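Local coordinates for probable secreted solute-binding lipoprotein (PDB 3I3V) that probably binds a solute outside the cell as the lipid-tethered receptor of an ABC-type importer, with the two-lobed fold of bacterial extracellular solute-binding proteins, at residues T124-Y130 with A243-S249; V167-T173 with A225-S230; Q175-Q180 with V354-D358; I181-L186 with A205-Y211; P368-T373 with A389-Y394. Residues are numbered along the deposited sequence.

All five contacts lie in one lobe of a two-lobed periplasmic-binding-protein fold, and helix 172-182 runs through the set: contact 2 holds its N-terminal end, contact 3 its middle and contact 4 its C-terminal end. Contact 1 forms part of the neighbouring sheet, where Trp126 CH2 lies 3.5 Å from Lys176 CG of contact 3 and 3.8 Å from Trp172 CZ3 of contact 2. Contact 5 packs on another side of the same helix, Gln175 NE2 lying 3.6 Å from Leu369 CD2, and meets contact 4 where Ile182 CD1 is 3.9 Å from Leu390 CD2. Contacts 1 and 5 do not touch, their centres being about 24 Å apart.

Contact 1: residues T124-Y130 with A243-S249; sequences TNWPVAY and AVQSAMS
Trp126 lays one face of its indole against selenomethionine Met248 (chi1 m, chi2 t), whose CG sits 3.4 Å from the centroid of the six-membered ring, nearly on its normal, in a CH-pi contact. Met248 SE, 4.6 Å from the same centroid, adds an oblique Met-aromatic contact. The backbones run antiparallel, at 164° and 4.6 Å between strands 128-130 and 244-246. Ala129 and Gln245 form a hydrogen-bonded pair (Ala129 N to Gln245 O 2.9 Å, Gln245 N to Ala129 O 3.0 Å), flanked by the non-hydrogen-bonded pairs Val128-Ser246 and Tyr130-Val244. Val128 CG1 meets Val244 CG1 at 3.6 Å on their shared face. Toward Asn125, outside the paired strands, two backbone bonds follow: Ala247 N to Pro127 O (3.1 Å) and Ser249 N to Asn125 O (2.8 Å); a water joins Trp126 O to Ser246 OG. This is sheet pairing in the core of one lobe of a solute-binding-protein fold: helix 172-182 packs on Trp126 and Ser246, helix 230-238 on Gln245, and strand 280-284 beside Trp126.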
# COMPACT_ATOMS: atom_id res chain seq x y z
N THR C 124 8.14 -1.39 53.13
CA THR C 124 8.71 -2.30 54.10
C THR C 124 7.98 -3.62 54.11
O THR C 124 6.75 -3.65 54.03
CB THR C 124 8.65 -1.75 55.54
OG1 THR C 124 9.27 -0.47 55.60
CG2 THR C 124 9.36 -2.71 56.48
N ASN C 125 8.76 -4.69 54.16
CA ASN C 125 8.24 -6.04 54.26
C ASN C 125 8.69 -6.37 55.68
O ASN C 125 9.86 -6.20 56.01
CB ASN C 125 8.90 -6.98 53.26
CG ASN C 125 7.93 -7.50 52.23
OD1 ASN C 125 7.74 -6.90 51.17
ND2 ASN C 125 7.28 -8.62 52.54
N TRP C 126 7.75 -6.81 56.51
CA TRP C 126 8.04 -7.11 57.91
C TRP C 126 7.54 -8.52 58.22
O TRP C 126 6.49 -8.69 58.84
CB TRP C 126 7.27 -6.10 58.77
CG TRP C 126 7.74 -5.89 60.17
CD1 TRP C 126 8.04 -6.84 61.11
CD2 TRP C 126 7.85 -4.63 60.84
NE1 TRP C 126 8.32 -6.25 62.32
CE2 TRP C 126 8.21 -4.89 62.18
CE3 TRP C 126 7.67 -3.29 60.44
CZ2 TRP C 126 8.40 -3.87 63.12
CZ3 TRP C 126 7.86 -2.28 61.37
CH2 TRP C 126 8.22 -2.57 62.69
N PRO C 127 8.30 -9.55 57.80
CA PRO C 127 7.90 -10.94 58.03
C PRO C 127 8.45 -11.61 59.31
O PRO C 127 9.09 -10.98 60.15
CB PRO C 127 8.41 -11.64 56.78
CG PRO C 127 9.76 -10.95 56.60
CD PRO C 127 9.44 -9.48 56.87
N VAL C 128 8.19 -12.91 59.41
CA VAL C 128 8.65 -13.72 60.54
C VAL C 128 9.74 -14.67 60.05
O VAL C 128 9.53 -15.44 59.12
CB VAL C 128 7.50 -14.56 61.14
CG1 VAL C 128 7.99 -15.28 62.38
CG2 VAL C 128 6.31 -13.67 61.48
N ALA C 129 10.91 -14.60 60.69
CA ALA C 129 12.04 -15.45 60.34
C ALA C 129 12.12 -16.63 61.31
O ALA C 129 12.02 -16.44 62.53
CB ALA C 129 13.33 -14.63 60.39
N TYR C 130 12.31 -17.83 60.76
CA TYR C 130 12.40 -19.07 61.53
C TYR C 130 13.75 -19.75 61.31
O TYR C 130 14.11 -20.10 60.18
CB TYR C 130 11.29 -20.04 61.11
CG TYR C 130 9.88 -19.51 61.32
CD1 TYR C 130 9.16 -19.82 62.47
CD2 TYR C 130 9.27 -18.71 60.35
CE1 TYR C 130 7.87 -19.34 62.65
CE2 TYR C 130 7.97 -18.23 60.53
CZ TYR C 130 7.28 -18.55 61.68
OH TYR C 130 6.00 -18.09 61.87
N ALA C 243 15.01 -18.97 68.36
CA ALA C 243 14.80 -19.45 67.00
C ALA C 243 13.82 -18.69 66.11
O ALA C 243 13.82 -18.87 64.90
CB ALA C 243 14.39 -20.91 67.05
N VAL C 244 12.97 -17.84 66.69
CA VAL C 244 12.02 -17.11 65.87
C VAL C 244 12.08 -15.62 66.13
O VAL C 244 12.27 -15.17 67.26
CB VAL C 244 10.57 -17.58 66.11
CG1 VAL C 244 9.64 -16.90 65.11
CG2 VAL C 244 10.49 -19.09 65.96
N GLN C 245 11.89 -14.84 65.07
CA GLN C 245 11.93 -13.40 65.21
C GLN C 245 11.16 -12.68 64.13
O GLN C 245 11.38 -12.92 62.95
CB GLN C 245 13.38 -12.92 65.14
CG GLN C 245 13.53 -11.42 65.18
CD GLN C 245 14.92 -10.96 64.82
OE1 GLN C 245 15.41 -9.96 65.34
NE2 GLN C 245 15.57 -11.69 63.92
N SER C 246 10.24 -11.82 64.54
CA SER C 246 9.48 -11.02 63.58
C SER C 246 10.26 -9.71 63.46
O SER C 246 10.57 -9.08 64.47
CB SER C 246 8.08 -10.74 64.11
OG SER C 246 7.43 -9.84 63.24
N ALA C 247 10.57 -9.28 62.25
CA ALA C 247 11.32 -8.04 62.14
C ALA C 247 11.35 -7.47 60.73
O ALA C 247 11.21 -8.21 59.77
CB ALA C 247 12.74 -8.27 62.64
N MSE C 248 11.54 -6.16 60.62
CA MSE C 248 11.62 -5.50 59.32
C MSE C 248 12.67 -6.22 58.48
O MSE C 248 13.69 -6.67 59.01
CB MSE C 248 12.05 -4.05 59.48
CG MSE C 248 11.06 -3.14 60.20
SE MSE C 248 11.81 -1.34 60.41
CE MSE C 248 11.42 -0.72 58.61
N SER C 249 12.43 -6.35 57.18
CA SER C 249 13.41 -7.02 56.33
C SER C 249 14.76 -6.31 56.46
O SER C 249 15.81 -6.94 56.35
CB SER C 249 12.93 -7.04 54.87
OG SER C 249 12.75 -5.73 54.37
O HOH W 1 5.85 -9.97 61.16

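Contact 2: residues V167-T173 with A225-S230; sequences VGGNDWT and AQGLTS
Val167 leaves its strand extended, its CA-to-CB bond pointing away from 225-230, while its carbonyl O lies 3.5 Å from Leu228 CB. Gly168 (phi/psi -82/90) centres an inverse gamma turn and starts a type I beta turn to Asp171, closed by Asp171 N to Gly168 O at 3.2 Å. Gly168 CA approaches Leu228 O to 3.2 Å, so close to the facing backbone that a CB would clash with Thr229 C and Ser230 N. At Gly169, where a CB would run into Ala225 O, the backbone N makes a weak hydrogen bond to that oxygen (2.9 Å). Asn170 N donates to Leu228 O at 3.1 Å, and a water links Asn170 OD1 to Gly227 O. These bonds join the turn to the 3-10 segment 225-227 and the loop after it, tying the strand-to-helix connection of the lobe to the approach to helix 230-238. Asp171 (chi1 p) is the N-cap of helix 172-182: OD1 accepts from Thr173 N at 3.0 Å and from Thr173 OG1 at 2.6 Å. Asp171 OD2 reaches across to accept from Ser230 N at 2.7 Å, in the first turn of helix 230-238, whose N-cap is Thr229. One carboxylate thus serves two helix starts. Trp172 (chi1 p) brings CZ2 to 3.4 Å from Ser230 OG, and Thr173 CG2 lies 3.5 Å from the same oxygen.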
# COMPACT_ATOMS: atom_id res chain seq x y z
N VAL C 167 11.53 -10.89 71.10
CA VAL C 167 10.99 -9.60 70.70
C VAL C 167 11.17 -8.59 71.82
O VAL C 167 11.15 -8.95 73.00
CB VAL C 167 9.48 -9.73 70.34
CG1 VAL C 167 8.68 -10.16 71.56
CG2 VAL C 167 8.96 -8.40 69.79
N GLY C 168 11.37 -7.33 71.45
CA GLY C 168 11.55 -6.28 72.45
C GLY C 168 10.22 -5.80 72.97
O GLY C 168 9.62 -4.87 72.43
N GLY C 169 9.74 -6.43 74.03
CA GLY C 169 8.46 -6.05 74.60
C GLY C 169 8.41 -4.66 75.20
O GLY C 169 7.33 -4.17 75.50
N ASN C 170 9.57 -4.03 75.39
CA ASN C 170 9.58 -2.69 75.96
C ASN C 170 9.93 -1.60 74.96
O ASN C 170 10.40 -0.53 75.35
CB ASN C 170 10.54 -2.59 77.16
CG ASN C 170 10.20 -1.43 78.09
OD1 ASN C 170 11.05 -0.93 78.83
ND2 ASN C 170 8.93 -1.01 78.07
N ASP C 171 9.75 -1.88 73.67
CA ASP C 171 9.99 -0.87 72.65
C ASP C 171 9.17 -1.12 71.38
O ASP C 171 8.27 -1.96 71.37
CB ASP C 171 11.49 -0.68 72.37
CG ASP C 171 12.12 -1.80 71.56
OD1 ASP C 171 11.41 -2.68 71.03
OD2 ASP C 171 13.38 -1.79 71.45
N TRP C 172 9.47 -0.37 70.32
CA TRP C 172 8.72 -0.48 69.07
C TRP C 172 8.54 -1.88 68.46
O TRP C 172 7.53 -2.13 67.80
CB TRP C 172 9.34 0.44 68.01
CG TRP C 172 10.78 0.16 67.69
CD1 TRP C 172 11.88 0.53 68.41
CD2 TRP C 172 11.28 -0.55 66.55
NE1 TRP C 172 13.03 0.10 67.79
CE2 TRP C 172 12.69 -0.57 66.64
CE3 TRP C 172 10.67 -1.18 65.46
CZ2 TRP C 172 13.49 -1.18 65.69
CZ3 TRP C 172 11.47 -1.78 64.50
CH2 TRP C 172 12.87 -1.78 64.62
N THR C 173 9.49 -2.78 68.69
CA THR C 173 9.38 -4.13 68.14
C THR C 173 8.21 -4.84 68.80
O THR C 173 7.34 -5.39 68.12
CB THR C 173 10.70 -4.94 68.33
OG1 THR C 173 11.08 -4.94 69.71
CG2 THR C 173 11.82 -4.31 67.52
N ALA C 225 10.39 -11.19 78.14
CA ALA C 225 10.22 -10.41 76.92
C ALA C 225 9.75 -8.97 77.17
O ALA C 225 10.06 -8.07 76.39
CB ALA C 225 9.23 -11.11 75.99
N GLN C 226 9.02 -8.77 78.26
CA GLN C 226 8.48 -7.46 78.62
C GLN C 226 9.55 -6.39 78.84
O GLN C 226 9.27 -5.20 78.71
CB GLN C 226 7.64 -7.58 79.89
CG GLN C 226 7.09 -8.97 80.11
CD GLN C 226 7.75 -9.68 81.28
OE1 GLN C 226 7.62 -10.90 81.42
NE2 GLN C 226 8.43 -8.93 82.13
N GLY C 227 10.76 -6.82 79.17
CA GLY C 227 11.84 -5.87 79.38
C GLY C 227 12.89 -5.86 78.29
O GLY C 227 13.86 -5.11 78.38
N LEU C 228 12.70 -6.67 77.25
CA LEU C 228 13.67 -6.73 76.15
C LEU C 228 13.53 -5.56 75.17
O LEU C 228 12.53 -4.85 75.17
CB LEU C 228 13.52 -8.06 75.39
CG LEU C 228 13.65 -9.33 76.24
CD1 LEU C 228 13.48 -10.57 75.36
CD2 LEU C 228 15.00 -9.34 76.94
N THR C 229 14.55 -5.38 74.34
CA THR C 229 14.57 -4.31 73.34
C THR C 229 14.98 -4.86 71.99
O THR C 229 15.36 -6.03 71.86
CB THR C 229 15.58 -3.22 73.71
OG1 THR C 229 16.90 -3.79 73.73
CG2 THR C 229 15.27 -2.62 75.06
N SER C 230 14.91 -4.01 70.97
CA SER C 230 15.29 -4.40 69.63
C SER C 230 16.72 -4.96 69.64
O SER C 230 17.06 -5.86 68.86
CB SER C 230 15.21 -3.19 68.70
OG SER C 230 15.21 -3.60 67.34
O HOH W 2 13.59 -2.31 79.29

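Contact 3: residues Q175-Q180 with V354-D358; sequences QKLLAQ and VLLPD
Lys176 NZ forms a salt bridge with Asp358 OD1 at 3.2 Å and also donates to Gln175 OE1, likewise at 3.2 Å, so one ammonium group joins a helix neighbour to the facing loop. The contact sets the middle of helix 172-182 against the irregular segment that leads from strand 352-354 toward helix 363-377, a helix-to-loop packing inside one lobe of the solute-binding-protein fold. Residues 175-180 are fully helical and 354-358 lie largely extended until Pro357, where phi/psi turn to -56/-33; the closest CA pairs are Gln180-Val354 at 6.6 Å and Lys176-Leu356 at 7.2 Å. To reach Asp358, Lys176 curls its chain (chi1 -120°, chi2 and chi3 p, chi4 t), bringing CD within 3.4 Å of Leu356 CD1. About one turn along the helix, Ala179 points toward the loop. Gln180 turns its amide to Thr280 of strand 280-284, while its CG lies 4.1 Å from Val354 CG2. Ala179 CB packs against Pro357 CG at 3.7 Å.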
# COMPACT_ATOMS: atom_id res chain seq x y z
N GLN C 175 5.73 -3.47 70.44
CA GLN C 175 4.48 -2.77 70.15
C GLN C 175 3.93 -3.11 68.76
O GLN C 175 2.72 -3.20 68.58
CB GLN C 175 4.65 -1.25 70.34
CG GLN C 175 4.77 -0.40 69.07
CD GLN C 175 3.43 0.11 68.56
OE1 GLN C 175 3.37 0.81 67.55
NE2 GLN C 175 2.35 -0.23 69.25
N LYS C 176 4.81 -3.33 67.78
CA LYS C 176 4.38 -3.69 66.43
C LYS C 176 3.94 -5.17 66.33
O LYS C 176 2.98 -5.49 65.62
CB LYS C 176 5.50 -3.43 65.43
CG LYS C 176 5.14 -2.43 64.32
CD LYS C 176 4.97 -1.01 64.85
CE LYS C 176 6.30 -0.41 65.24
NZ LYS C 176 6.15 0.92 65.89
N LEU C 177 4.64 -6.06 67.04
CA LEU C 177 4.30 -7.49 67.00
C LEU C 177 2.97 -7.75 67.69
O LEU C 177 2.16 -8.55 67.21
CB LEU C 177 5.39 -8.33 67.68
CG LEU C 177 5.72 -9.72 67.08
CD1 LEU C 177 6.11 -10.66 68.21
CD2 LEU C 177 4.55 -10.30 66.31
N LEU C 178 2.73 -7.06 68.81
CA LEU C 178 1.47 -7.21 69.55
C LEU C 178 0.31 -6.76 68.68
O LEU C 178 -0.74 -7.39 68.64
CB LEU C 178 1.49 -6.33 70.82
CG LEU C 178 0.55 -6.63 72.01
CD1 LEU C 178 0.00 -5.31 72.50
CD2 LEU C 178 -0.59 -7.57 71.64
N ALA C 179 0.51 -5.65 67.98
CA ALA C 179 -0.51 -5.10 67.10
C ALA C 179 -0.76 -6.02 65.91
O ALA C 179 -1.87 -6.11 65.41
CB ALA C 179 -0.10 -3.70 66.62
N GLN C 180 0.28 -6.70 65.46
CA GLN C 180 0.14 -7.62 64.33
C GLN C 180 -0.65 -8.86 64.77
O GLN C 180 -1.56 -9.32 64.06
CB GLN C 180 1.52 -8.03 63.80
CG GLN C 180 1.52 -9.37 63.09
CD GLN C 180 2.79 -9.64 62.33
OE1 GLN C 180 3.82 -8.98 62.53
NE2 GLN C 180 2.74 -10.64 61.45
N VAL C 354 -0.92 -7.45 56.94
CA VAL C 354 -1.63 -6.77 58.02
C VAL C 354 -1.04 -5.37 58.06
O VAL C 354 -0.02 -5.09 57.42
CB VAL C 354 -1.47 -7.48 59.39
CG1 VAL C 354 -2.15 -8.83 59.32
CG2 VAL C 354 -0.01 -7.60 59.77
N LEU C 355 -1.65 -4.48 58.81
CA LEU C 355 -1.18 -3.11 58.80
C LEU C 355 -0.16 -2.66 59.85
O LEU C 355 -0.03 -3.25 60.93
CB LEU C 355 -2.41 -2.20 58.78
CG LEU C 355 -2.67 -1.02 59.70
CD1 LEU C 355 -3.98 -0.37 59.26
CD2 LEU C 355 -2.79 -1.48 61.14
N LEU C 356 0.59 -1.62 59.48
CA LEU C 356 1.58 -1.00 60.35
C LEU C 356 0.84 0.19 60.97
O LEU C 356 0.53 1.16 60.29
CB LEU C 356 2.78 -0.49 59.54
CG LEU C 356 3.76 0.33 60.41
CD1 LEU C 356 4.30 -0.57 61.50
CD2 LEU C 356 4.89 0.90 59.57
N PRO C 357 0.55 0.13 62.28
CA PRO C 357 -0.17 1.18 63.01
C PRO C 357 0.38 2.61 62.98
O PRO C 357 -0.39 3.57 63.03
CB PRO C 357 -0.23 0.62 64.43
CG PRO C 357 -0.13 -0.87 64.23
CD PRO C 357 0.94 -0.96 63.18
N ASP C 358 1.69 2.74 62.92
CA ASP C 358 2.38 4.04 62.95
C ASP C 358 1.66 5.28 62.42
O ASP C 358 1.45 6.24 63.16
CB ASP C 358 3.72 3.90 62.26
CG ASP C 358 4.66 2.98 63.01
OD1 ASP C 358 4.16 2.02 63.62
OD2 ASP C 358 5.88 3.22 62.99

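Contact 4: residues I181-L186 with A205-Y211; sequences IIQTFL and ARLGIEY
A glycine notch lets the C-terminal end of helix 172-182 sit close against helix 203-217, two helices of the same lobe in this solute-binding-protein fold. At Gly208 the backbones approach to 3.9 Å between the CA atoms of Ile182 and Gly208. A CB there would point toward 181-186 and fall 2.2 Å from Ile182 O, which lies 3.7 Å from Gly208 CA. Side chains fill the space around the notch. Ile182 (chi1 m, chi2 t) spans one flank, its CG2 4.3 Å from Ala205 CB and its CD1 3.7 Å from Ile209 CG1, with Leu390 of helix 383-392 beyond. Along another, Ile181 CG2 rests 3.8 Å from Tyr211 CD2. The chain leaves the helix after Ile182 through a short 3-10 turn, in which Thr184 N and OG1 both donate to Ile181 O, at 2.8 and 2.5 Å. This turn brings Phe185 (chi1 m) over the helix as the largest bump: CE2 lies 3.8 Å from Tyr211 CB at the ring edge, and CD2 lies 3.3 Å from Gly208 N. Leu186 CD1 adds a looser contact with Ala205 CB at 4.3 Å. Over one face of the Phe185 ring, Leu207 CB makes a CH-pi contact 3.9 Å from the centroid.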
# COMPACT_ATOMS: atom_id res chain seq x y z
N ILE C 181 -0.31 -9.40 65.93
CA ILE C 181 -1.00 -10.58 66.45
C ILE C 181 -2.46 -10.21 66.72
O ILE C 181 -3.37 -10.95 66.34
CB ILE C 181 -0.30 -11.11 67.74
CG1 ILE C 181 1.16 -11.47 67.41
CG2 ILE C 181 -1.02 -12.35 68.27
CD1 ILE C 181 2.04 -11.82 68.60
N ILE C 182 -2.70 -9.07 67.36
CA ILE C 182 -4.08 -8.66 67.62
C ILE C 182 -4.82 -8.57 66.28
O ILE C 182 -6.02 -8.80 66.19
CB ILE C 182 -4.15 -7.29 68.35
CG1 ILE C 182 -3.76 -7.46 69.82
CG2 ILE C 182 -5.57 -6.68 68.23
CD1 ILE C 182 -3.75 -6.16 70.60
N GLN C 183 -4.09 -8.25 65.22
CA GLN C 183 -4.71 -8.12 63.90
C GLN C 183 -5.04 -9.46 63.26
O GLN C 183 -5.42 -9.51 62.10
CB GLN C 183 -3.82 -7.31 62.96
CG GLN C 183 -3.96 -5.81 63.13
CD GLN C 183 -2.98 -5.04 62.27
OE1 GLN C 183 -1.86 -4.75 62.69
NE2 GLN C 183 -3.38 -4.73 61.04
N THR C 184 -4.89 -10.54 64.02
CA THR C 184 -5.22 -11.85 63.48
C THR C 184 -6.72 -11.86 63.17
O THR C 184 -7.17 -12.55 62.26
CB THR C 184 -4.91 -12.97 64.50
OG1 THR C 184 -3.50 -12.96 64.80
CG2 THR C 184 -5.29 -14.34 63.92
N PHE C 185 -7.47 -11.07 63.93
CA PHE C 185 -8.93 -10.97 63.79
C PHE C 185 -9.41 -9.58 63.39
O PHE C 185 -10.49 -9.15 63.80
CB PHE C 185 -9.60 -11.36 65.11
CG PHE C 185 -9.28 -12.76 65.57
CD1 PHE C 185 -9.89 -13.86 64.97
CD2 PHE C 185 -8.38 -12.98 66.61
CE1 PHE C 185 -9.61 -15.16 65.40
CE2 PHE C 185 -8.09 -14.27 67.05
CZ PHE C 185 -8.71 -15.36 66.44
N LEU C 186 -8.63 -8.87 62.59
CA LEU C 186 -9.00 -7.53 62.16
C LEU C 186 -8.60 -7.28 60.71
O LEU C 186 -7.46 -7.52 60.32
CB LEU C 186 -8.32 -6.48 63.06
CG LEU C 186 -8.81 -6.32 64.50
CD1 LEU C 186 -7.81 -5.53 65.31
CD2 LEU C 186 -10.14 -5.62 64.49
N ALA C 205 -10.59 -6.98 68.05
CA ALA C 205 -9.48 -6.68 68.94
C ALA C 205 -9.56 -7.51 70.21
O ALA C 205 -8.54 -7.87 70.80
CB ALA C 205 -9.49 -5.20 69.30
N ARG C 206 -10.78 -7.82 70.63
CA ARG C 206 -11.00 -8.61 71.84
C ARG C 206 -10.48 -10.02 71.59
O ARG C 206 -9.76 -10.59 72.41
CB ARG C 206 -12.50 -8.62 72.18
CG ARG C 206 -12.84 -9.05 73.60
CD ARG C 206 -13.34 -10.49 73.66
NE ARG C 206 -14.40 -10.64 74.66
CZ ARG C 206 -15.07 -11.77 74.89
NH1 ARG C 206 -14.79 -12.87 74.20
NH2 ARG C 206 -16.04 -11.79 75.80
N LEU C 207 -10.85 -10.58 70.44
CA LEU C 207 -10.42 -11.92 70.07
C LEU C 207 -8.90 -11.97 69.95
O LEU C 207 -8.25 -12.85 70.52
CB LEU C 207 -11.08 -12.32 68.74
CG LEU C 207 -12.58 -12.64 68.87
CD1 LEU C 207 -13.19 -12.88 67.49
CD2 LEU C 207 -12.76 -13.87 69.76
N GLY C 208 -8.34 -11.00 69.22
CA GLY C 208 -6.90 -10.93 69.03
C GLY C 208 -6.13 -10.83 70.33
O GLY C 208 -5.05 -11.42 70.47
N ILE C 209 -6.68 -10.08 71.28
CA ILE C 209 -6.04 -9.92 72.58
C ILE C 209 -6.08 -11.24 73.34
O ILE C 209 -5.18 -11.53 74.13
CB ILE C 209 -6.73 -8.81 73.42
CG1 ILE C 209 -6.50 -7.44 72.77
CG2 ILE C 209 -6.19 -8.83 74.83
CD1 ILE C 209 -7.03 -6.27 73.57
N GLU C 210 -7.12 -12.05 73.09
CA GLU C 210 -7.22 -13.36 73.74
C GLU C 210 -6.14 -14.23 73.13
O GLU C 210 -5.33 -14.83 73.84
CB GLU C 210 -8.57 -14.03 73.45
CG GLU C 210 -9.81 -13.40 74.07
CD GLU C 210 -11.08 -14.19 73.75
OE1 GLU C 210 -12.19 -13.70 74.08
OE2 GLU C 210 -10.98 -15.30 73.17
N TYR C 211 -6.12 -14.27 71.81
CA TYR C 211 -5.14 -15.07 71.09
C TYR C 211 -3.76 -14.71 71.61
O TYR C 211 -2.99 -15.59 72.01
CB TYR C 211 -5.25 -14.81 69.59
CG TYR C 211 -4.27 -15.61 68.76
CD1 TYR C 211 -3.97 -16.94 69.11
CD2 TYR C 211 -3.65 -15.06 67.64
CE1 TYR C 211 -3.07 -17.69 68.35
CE2 TYR C 211 -2.76 -15.80 66.87
CZ TYR C 211 -2.47 -17.11 67.23
OH TYR C 211 -1.57 -17.84 66.49

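Contact 5: residues P368-T373 with A389-Y394; sequences PLITAT and ALESAY
Leu369, Ala393 and Ala372 bury the greatest areas where the consecutive helices 363-377 and 383-392 fold back on each other as a helical hairpin, in the same lobe of the solute-binding-protein fold as helix 172-182. Leu369 (chi1 t, chi2 p) sends CD1 between three residues: Ala393 CB at 3.8 Å, Tyr394 CE2 at 3.9 Å and Leu390 CD1 at 4.4 Å. Ala393 points its methyl at the first turn of 368-373, and Ala393 CB lies 3.5 Å from Leu369 N and 3.8 Å from Pro368 CB; the CA atoms of Pro368 and Ala393 are 4.7 Å apart. One turn on, Ala372 faces Ala389 with CA atoms 5.1 Å apart, its CB 3.2 Å from Ala389 O and 3.8 Å from Leu390 CD1. With these two pairings the segments run in roughly opposite directions. The helix is kinked at Pro368, and Ala372 N donates a hydrogen bond to Pro368 O at 2.8 Å. Tyr394 OH is hydrogen-bonded to Tyr195 O, while Leu369 and Thr373 also touch Gln175. With small methyls at the two closest points and aliphatic groups between them, the segments are held by close apolar packing rather than polar bonds.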
# COMPACT_ATOMS: atom_id res chain seq x y z
N PRO C 368 2.91 6.01 75.10
CA PRO C 368 2.16 5.24 76.10
C PRO C 368 1.75 3.86 75.57
O PRO C 368 1.57 2.93 76.34
CB PRO C 368 0.96 6.13 76.40
CG PRO C 368 1.50 7.51 76.16
CD PRO C 368 2.29 7.33 74.88
N LEU C 369 1.60 3.75 74.26
CA LEU C 369 1.19 2.49 73.65
C LEU C 369 2.32 1.46 73.79
O LEU C 369 2.08 0.26 73.85
CB LEU C 369 0.85 2.72 72.17
CG LEU C 369 -0.02 1.68 71.46
CD1 LEU C 369 -1.34 1.52 72.19
CD2 LEU C 369 -0.26 2.13 70.01
N ILE C 370 3.56 1.94 73.85
CA ILE C 370 4.71 1.06 74.02
C ILE C 370 4.78 0.63 75.47
O ILE C 370 5.10 -0.52 75.78
CB ILE C 370 6.03 1.78 73.64
CG1 ILE C 370 6.19 1.80 72.12
CG2 ILE C 370 7.22 1.10 74.33
CD1 ILE C 370 7.41 2.58 71.66
N THR C 371 4.46 1.55 76.38
CA THR C 371 4.50 1.26 77.80
C THR C 371 3.38 0.28 78.13
O THR C 371 3.53 -0.58 79.01
CB THR C 371 4.34 2.55 78.66
OG1 THR C 371 5.39 3.48 78.33
CG2 THR C 371 4.45 2.23 80.14
N ALA C 372 2.25 0.41 77.44
CA ALA C 372 1.11 -0.47 77.64
C ALA C 372 1.45 -1.84 77.08
O ALA C 372 0.98 -2.87 77.56
CB ALA C 372 -0.12 0.08 76.93
N THR C 373 2.28 -1.84 76.03
CA THR C 373 2.70 -3.07 75.39
C THR C 373 3.63 -3.86 76.30
O THR C 373 3.56 -5.09 76.34
CB THR C 373 3.36 -2.79 74.05
OG1 THR C 373 2.34 -2.54 73.07
CG2 THR C 373 4.20 -3.96 73.61
N ALA C 389 -4.95 -1.30 79.49
CA ALA C 389 -3.66 -0.64 79.35
C ALA C 389 -3.51 -0.04 77.95
O ALA C 389 -3.01 1.07 77.79
CB ALA C 389 -2.54 -1.64 79.62
N LEU C 390 -3.95 -0.77 76.94
CA LEU C 390 -3.86 -0.29 75.57
C LEU C 390 -4.73 0.96 75.41
O LEU C 390 -4.25 2.00 74.96
CB LEU C 390 -4.31 -1.39 74.60
CG LEU C 390 -3.30 -2.21 73.78
CD1 LEU C 390 -1.92 -2.22 74.43
CD2 LEU C 390 -3.83 -3.63 73.61
N GLU C 391 -5.99 0.85 75.81
CA GLU C 391 -6.93 1.97 75.71
C GLU C 391 -6.50 3.21 76.49
O GLU C 391 -6.81 4.33 76.09
CB GLU C 391 -8.32 1.53 76.15
CG GLU C 391 -8.89 0.38 75.33
CD GLU C 391 -10.35 0.10 75.65
OE1 GLU C 391 -10.82 0.53 76.73
OE2 GLU C 391 -11.03 -0.55 74.82
N SER C 392 -5.79 3.00 77.60
CA SER C 392 -5.33 4.12 78.42
C SER C 392 -4.20 4.87 77.75
O SER C 392 -3.87 6.00 78.13
CB SER C 392 -4.85 3.62 79.78
OG SER C 392 -5.81 3.88 80.79
N ALA C 393 -3.59 4.25 76.75
CA ALA C 393 -2.49 4.87 76.04
C ALA C 393 -3.03 6.05 75.25
O ALA C 393 -2.29 6.95 74.87
CB ALA C 393 -1.83 3.86 75.10
N TYR C 394 -4.35 6.05 75.03
CA TYR C 394 -5.01 7.11 74.28
C TYR C 394 -5.66 8.16 75.18
O TYR C 394 -6.49 8.93 74.72
CB TYR C 394 -6.06 6.50 73.36
CG TYR C 394 -5.49 5.74 72.19
CD1 TYR C 394 -5.47 6.29 70.91
CD2 TYR C 394 -4.96 4.45 72.37
CE1 TYR C 394 -4.95 5.58 69.83
CE2 TYR C 394 -4.44 3.73 71.30
CZ TYR C 394 -4.44 4.30 70.03
OH TYR C 394 -3.93 3.59 68.97